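Local coordinates for penicillin-binding protein A (Mycobacterium tuberculosis, PDB 3UN7) that probably cross-links peptidoglycan chains as a D,D-transpeptidase of the cell wall and binds penicillin, at residues His401-Ile415 with Val425-Arg437. Residues are numbered along the deposited sequence; the frame is centred on the assembly and turned at random.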
loop_
_atom_site.group_PDB
_atom_site.type_symbol
_atom_site.label_atom_id
_atom_site.label_comp_id
_atom_site.label_asym_id
_atom_site.label_seq_id
_atom_site.Cartn_x
_atom_site.Cartn_y
_atom_site.Cartn_z
ATOM N N HIS A 401 -1.671 1.889 18.116
ATOM C CA HIS A 401 -1.708 3.246 17.559
ATOM C C HIS A 401 -2.401 4.246 18.483
ATOM O O HIS A 401 -3.107 3.859 19.413
ATOM C CB HIS A 401 -2.413 3.253 16.186
ATOM C CG HIS A 401 -3.798 2.691 16.219
ATOM N ND1 HIS A 401 -4.925 3.486 16.238
ATOM C CD2 HIS A 401 -4.240 1.409 16.263
ATOM C CE1 HIS A 401 -6.001 2.717 16.282
ATOM N NE2 HIS A 401 -5.612 1.453 16.303
ATOM N N GLY A 402 -2.208 5.530 18.200
ATOM C CA GLY A 402 -2.917 6.594 18.893
ATOM C C GLY A 402 -2.265 6.962 20.202
ATOM O O GLY A 402 -1.124 6.572 20.473
ATOM N N THR A 403 -3.005 7.711 21.016
ATOM C CA THR A 403 -2.510 8.224 22.293
ATOM C C THR A 403 -2.807 7.269 23.457
ATOM O O THR A 403 -2.276 7.434 24.565
ATOM C CB THR A 403 -3.116 9.611 22.592
ATOM O OG1 THR A 403 -4.546 9.523 22.559
ATOM C CG2 THR A 403 -2.660 10.631 21.552
ATOM N N ASP A 404 -3.659 6.276 23.195
ATOM C CA ASP A 404 -3.958 5.216 24.160
ATOM C C ASP A 404 -3.841 3.825 23.503
ATOM O O ASP A 404 -4.844 3.114 23.364
ATOM C CB ASP A 404 -5.351 5.437 24.769
ATOM C CG ASP A 404 -5.671 4.467 25.902
ATOM O OD1 ASP A 404 -4.737 3.983 26.580
ATOM O OD2 ASP A 404 -6.870 4.193 26.113
ATOM N N PRO A 405 -2.611 3.437 23.096
ATOM C CA PRO A 405 -2.375 2.204 22.328
ATOM C C PRO A 405 -2.707 0.900 23.051
ATOM O O PRO A 405 -2.952 -0.111 22.387
ATOM C CB PRO A 405 -0.872 2.262 22.012
ATOM C CG PRO A 405 -0.295 3.154 23.049
ATOM C CD PRO A 405 -1.354 4.174 23.328
ATOM N N ARG A 406 -2.718 0.918 24.384
ATOM C CA ARG A 406 -2.944 -0.309 25.159
ATOM C C ARG A 406 -4.415 -0.723 25.222
ATOM O O ARG A 406 -4.732 -1.860 25.576
ATOM C CB ARG A 406 -2.359 -0.197 26.576
ATOM C CG ARG A 406 -0.831 -0.182 26.618
ATOM C CD ARG A 406 -0.277 -1.275 27.518
ATOM N NE ARG A 406 -0.581 -1.078 28.935
ATOM C CZ ARG A 406 -0.281 -1.950 29.898
ATOM N NH1 ARG A 406 0.333 -3.096 29.604
ATOM N NH2 ARG A 406 -0.596 -1.684 31.160
ATOM N N HIS A 407 -5.306 0.195 24.862
ATOM C CA HIS A 407 -6.741 -0.060 24.943
ATOM C C HIS A 407 -7.420 -0.048 23.572
ATOM O O HIS A 407 -8.326 -0.848 23.316
ATOM C CB HIS A 407 -7.399 0.943 25.898
ATOM C CG HIS A 407 -6.923 0.825 27.314
ATOM N ND1 HIS A 407 -5.687 1.277 27.726
ATOM C CD2 HIS A 407 -7.516 0.302 28.414
ATOM C CE1 HIS A 407 -5.539 1.039 29.017
ATOM N NE2 HIS A 407 -6.634 0.446 29.460
ATOM N N THR A 408 -6.976 0.851 22.696
ATOM C CA THR A 408 -7.559 0.985 21.360
ATOM C C THR A 408 -7.253 -0.280 20.543
ATOM O O THR A 408 -6.128 -0.783 20.593
ATOM C CB THR A 408 -7.058 2.283 20.655
ATOM O OG1 THR A 408 -7.197 3.395 21.550
ATOM C CG2 THR A 408 -7.861 2.592 19.407
ATOM N N PRO A 409 -8.267 -0.820 19.827
ATOM C CA PRO A 409 -8.031 -2.007 19.004
ATOM C C PRO A 409 -6.900 -1.716 18.019
ATOM O O PRO A 409 -6.965 -0.725 17.293
ATOM C CB PRO A 409 -9.357 -2.190 18.245
ATOM C CG PRO A 409 -10.372 -1.475 19.044
ATOM C CD PRO A 409 -9.664 -0.346 19.725
ATOM N N PRO A 410 -5.838 -2.526 18.046
ATOM C CA PRO A 410 -4.726 -2.342 17.117
ATOM C C PRO A 410 -5.119 -2.560 15.657
ATOM O O PRO A 410 -6.153 -3.163 15.382
ATOM C CB PRO A 410 -3.730 -3.414 17.569
ATOM C CG PRO A 410 -4.079 -3.659 19.008
ATOM C CD PRO A 410 -5.563 -3.604 19.010
ATOM N N HIS A 411 -4.297 -2.052 14.739
ATOM C CA HIS A 411 -4.465 -2.291 13.310
ATOM C C HIS A 411 -4.075 -3.721 12.960
ATOM O O HIS A 411 -3.286 -4.335 13.669
ATOM C CB HIS A 411 -3.576 -1.343 12.507
ATOM C CG HIS A 411 -3.840 0.110 12.762
ATOM N ND1 HIS A 411 -5.110 0.622 12.913
ATOM C CD2 HIS A 411 -2.994 1.165 12.866
ATOM C CE1 HIS A 411 -5.034 1.927 13.118
ATOM N NE2 HIS A 411 -3.761 2.281 13.092
ATOM N N ALA A 412 -4.601 -4.239 11.852
ATOM C CA ALA A 412 -4.225 -5.572 11.390
ATOM C C ALA A 412 -3.610 -5.409 10.020
ATOM O O ALA A 412 -4.217 -4.798 9.143
ATOM C CB ALA A 412 -5.433 -6.470 11.318
ATOM N N TRP A 413 -2.406 -5.950 9.857
ATOM C CA TRP A 413 -1.654 -5.869 8.622
ATOM C C TRP A 413 -1.432 -7.265 8.065
ATOM O O TRP A 413 -1.256 -8.221 8.826
ATOM C CB TRP A 413 -0.263 -5.319 8.888
ATOM C CG TRP A 413 -0.083 -3.837 9.058
ATOM C CD1 TRP A 413 0.026 -3.159 10.239
ATOM C CD2 TRP A 413 0.127 -2.868 8.015
ATOM N NE1 TRP A 413 0.247 -1.818 10.000
ATOM C CE2 TRP A 413 0.332 -1.618 8.642
ATOM C CE3 TRP A 413 0.147 -2.938 6.612
ATOM C CZ2 TRP A 413 0.544 -0.432 7.913
ATOM C CZ3 TRP A 413 0.366 -1.749 5.874
ATOM C CH2 TRP A 413 0.563 -0.520 6.532
ATOM N N TYR A 414 -1.385 -7.359 6.738
ATOM C CA TYR A 414 -0.896 -8.549 6.042
ATOM C C TYR A 414 -0.065 -8.040 4.881
ATOM O O TYR A 414 -0.541 -7.237 4.092
ATOM C CB TYR A 414 -2.068 -9.354 5.507
ATOM C CG TYR A 414 -1.750 -10.661 4.786
ATOM C CD1 TYR A 414 -1.386 -11.810 5.496
ATOM C CD2 TYR A 414 -1.890 -10.759 3.399
ATOM C CE1 TYR A 414 -1.147 -13.019 4.837
ATOM C CE2 TYR A 414 -1.657 -11.941 2.734
ATOM C CZ TYR A 414 -1.271 -13.061 3.449
ATOM O OH TYR A 414 -1.056 -14.219 2.760
ATOM N N ILE A 415 1.185 -8.477 4.790
ATOM C CA ILE A 415 1.994 -8.203 3.608
ATOM C C ILE A 415 2.447 -9.534 3.016
ATOM O O ILE A 415 2.717 -10.478 3.760
ATOM C CB ILE A 415 3.178 -7.232 3.876
ATOM C CG1 ILE A 415 4.159 -7.790 4.920
ATOM C CG2 ILE A 415 2.646 -5.862 4.342
ATOM C CD1 ILE A 415 5.497 -7.031 4.957
ATOM N N VAL A 425 2.934 -10.996 -7.937
ATOM C CA VAL A 425 2.156 -10.008 -7.231
ATOM C C VAL A 425 2.679 -9.898 -5.794
ATOM O O VAL A 425 3.119 -10.887 -5.197
ATOM C CB VAL A 425 0.635 -10.345 -7.298
ATOM C CG1 VAL A 425 0.329 -11.739 -6.683
ATOM C CG2 VAL A 425 -0.238 -9.237 -6.700
ATOM N N ALA A 426 2.650 -8.688 -5.266
ATOM C CA ALA A 426 2.939 -8.436 -3.864
ATOM C C ALA A 426 1.797 -7.576 -3.346
ATOM O O ALA A 426 1.299 -6.728 -4.081
ATOM C CB ALA A 426 4.240 -7.715 -3.740
ATOM N N VAL A 427 1.388 -7.781 -2.100
ATOM C CA VAL A 427 0.238 -7.066 -1.550
ATOM C C VAL A 427 0.529 -6.528 -0.161
ATOM O O VAL A 427 1.384 -7.055 0.561
ATOM C CB VAL A 427 -1.070 -7.930 -1.508
ATOM C CG1 VAL A 427 -1.429 -8.439 -2.900
ATOM C CG2 VAL A 427 -0.948 -9.132 -0.502
ATOM N N ALA A 428 -0.161 -5.453 0.189
ATOM C CA ALA A 428 -0.259 -5.029 1.582
ATOM C C ALA A 428 -1.702 -4.748 1.879
ATOM O O ALA A 428 -2.382 -4.068 1.099
ATOM C CB ALA A 428 0.565 -3.796 1.854
ATOM N N VAL A 429 -2.162 -5.278 3.007
ATOM C CA VAL A 429 -3.515 -5.019 3.491
ATOM C C VAL A 429 -3.350 -4.364 4.833
ATOM O O VAL A 429 -2.631 -4.878 5.711
ATOM C CB VAL A 429 -4.312 -6.318 3.654
ATOM C CG1 VAL A 429 -5.711 -6.049 4.229
ATOM C CG2 VAL A 429 -4.389 -7.060 2.339
ATOM N N LEU A 430 -3.968 -3.203 4.987
ATOM C CA LEU A 430 -4.118 -2.620 6.309
ATOM C C LEU A 430 -5.599 -2.522 6.659
ATOM O O LEU A 430 -6.371 -1.882 5.929
ATOM C CB LEU A 430 -3.451 -1.240 6.393
ATOM C CG LEU A 430 -3.902 -0.501 7.659
ATOM C CD1 LEU A 430 -3.082 -0.910 8.888
ATOM C CD2 LEU A 430 -3.855 0.974 7.396
ATOM N N VAL A 431 -5.995 -3.181 7.759
ATOM C CA VAL A 431 -7.333 -3.042 8.305
ATOM C C VAL A 431 -7.219 -2.253 9.599
ATOM O O VAL A 431 -6.711 -2.763 10.611
ATOM C CB VAL A 431 -8.011 -4.410 8.618
ATOM C CG1 VAL A 431 -9.374 -4.175 9.221
ATOM C CG2 VAL A 431 -8.128 -5.267 7.352
ATOM N N GLU A 432 -7.668 -1.003 9.556
ATOM C CA GLU A 432 -7.635 -0.139 10.734
ATOM C C GLU A 432 -8.533 -0.711 11.840
ATOM O O GLU A 432 -9.689 -1.075 11.592
ATOM C CB GLU A 432 -8.065 1.282 10.366
ATOM C CG GLU A 432 -7.106 1.963 9.394
ATOM C CD GLU A 432 -7.331 3.456 9.284
ATOM O OE1 GLU A 432 -7.616 4.106 10.311
ATOM O OE2 GLU A 432 -7.198 3.982 8.161
ATOM N N ASN A 433 -7.974 -0.797 13.045
ATOM C CA ASN A 433 -8.658 -1.353 14.218
ATOM C C ASN A 433 -9.135 -2.796 14.009
ATOM O O ASN A 433 -10.071 -3.242 14.655
ATOM C CB ASN A 433 -9.812 -0.440 14.660
ATOM C CG ASN A 433 -9.321 0.877 15.261
ATOM O OD1 ASN A 433 -8.490 1.555 14.677
ATOM N ND2 ASN A 433 -9.836 1.234 16.435
ATOM N N GLY A 434 -8.474 -3.510 13.107
ATOM C CA GLY A 434 -8.922 -4.832 12.674
ATOM C C GLY A 434 -8.305 -5.962 13.486
ATOM O O GLY A 434 -8.612 -7.141 13.250
ATOM N N ALA A 435 -7.440 -5.603 14.435
ATOM C CA ALA A 435 -6.759 -6.598 15.258
ATOM C C ALA A 435 -7.676 -7.541 16.039
ATOM O O ALA A 435 -8.721 -7.153 16.568
ATOM C CB ALA A 435 -5.745 -5.959 16.192
ATOM N N ASP A 436 -7.182 -8.773 16.090
ATOM C CA ASP A 436 -7.709 -9.994 16.684
ATOM C C ASP A 436 -7.270 -10.104 18.145
ATOM O O ASP A 436 -6.273 -9.495 18.530
ATOM C CB ASP A 436 -6.941 -11.090 15.942
ATOM C CG ASP A 436 -7.748 -12.262 15.614
ATOM O OD1 ASP A 436 -7.974 -12.436 14.394
ATOM O OD2 ASP A 436 -8.104 -13.023 16.540
ATOM N N ARG A 437 -7.969 -10.902 18.955
ATOM C CA ARG A 437 -7.438 -11.269 20.282
ATOM C C ARG A 437 -7.216 -12.785 20.469
ATOM O O ARG A 437 -6.756 -13.230 21.529
ATOM C CB ARG A 437 -8.315 -10.704 21.409
ATOM C CG ARG A 437 -8.142 -9.203 21.695
ATOM C CD ARG A 437 -9.377 -8.685 22.436
ATOM N NE ARG A 437 -9.166 -7.446 23.192
ATOM C CZ ARG A 437 -8.467 -7.344 24.326
ATOM N NH1 ARG A 437 -8.360 -6.166 24.933
ATOM N NH2 ARG A 437 -7.862 -8.402 24.858
#
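One face of the Trp413 indole carries Leu430, whose CD1 lies 3.7 Å from the centroid of the five-membered ring in a CH-pi contact, while Leu430 CB rests near the benzo ring; a broad aromatic surface suits a branched aliphatic partner. At the edge of the His411 ring, in its plane, Asn433 N donates to ND1 over 3.2 Å, at an N-H...N angle of 164°. CG beside the backbone N (chi1 -58°) places the ring next to the turn, and chi2 of -40° turns its ND1 edge to this amide. One face of His411 is covered by His401, whose NE2 donates to Pro409 O at 2.7 Å.

Asn433 accepts a positive phi readily, as its place in the type II turn from Val431 to Gly434 demands. Gly434 fits where a side chain would clash with Val431 CG1. Val431 O takes Gly434 N and Ala412 N from opposite faces of its carbonyl plane; beyond the turn, Ala435 N reaches Pro410 O at 2.9 Å.

Strands 411-418 and 425-431 form an antiparallel hairpin in the five-stranded sheet of the transpeptidase domain, between strands 393-399 and 131-136. Trp413, about 7 Å from the probable nucleophile Ser193 between side chains, gives NE1 to Pro190 O. Ile415 and Ala428 face helix 317-328, whereas Tyr414 and Val427 pack against helix 446-458 on the other side.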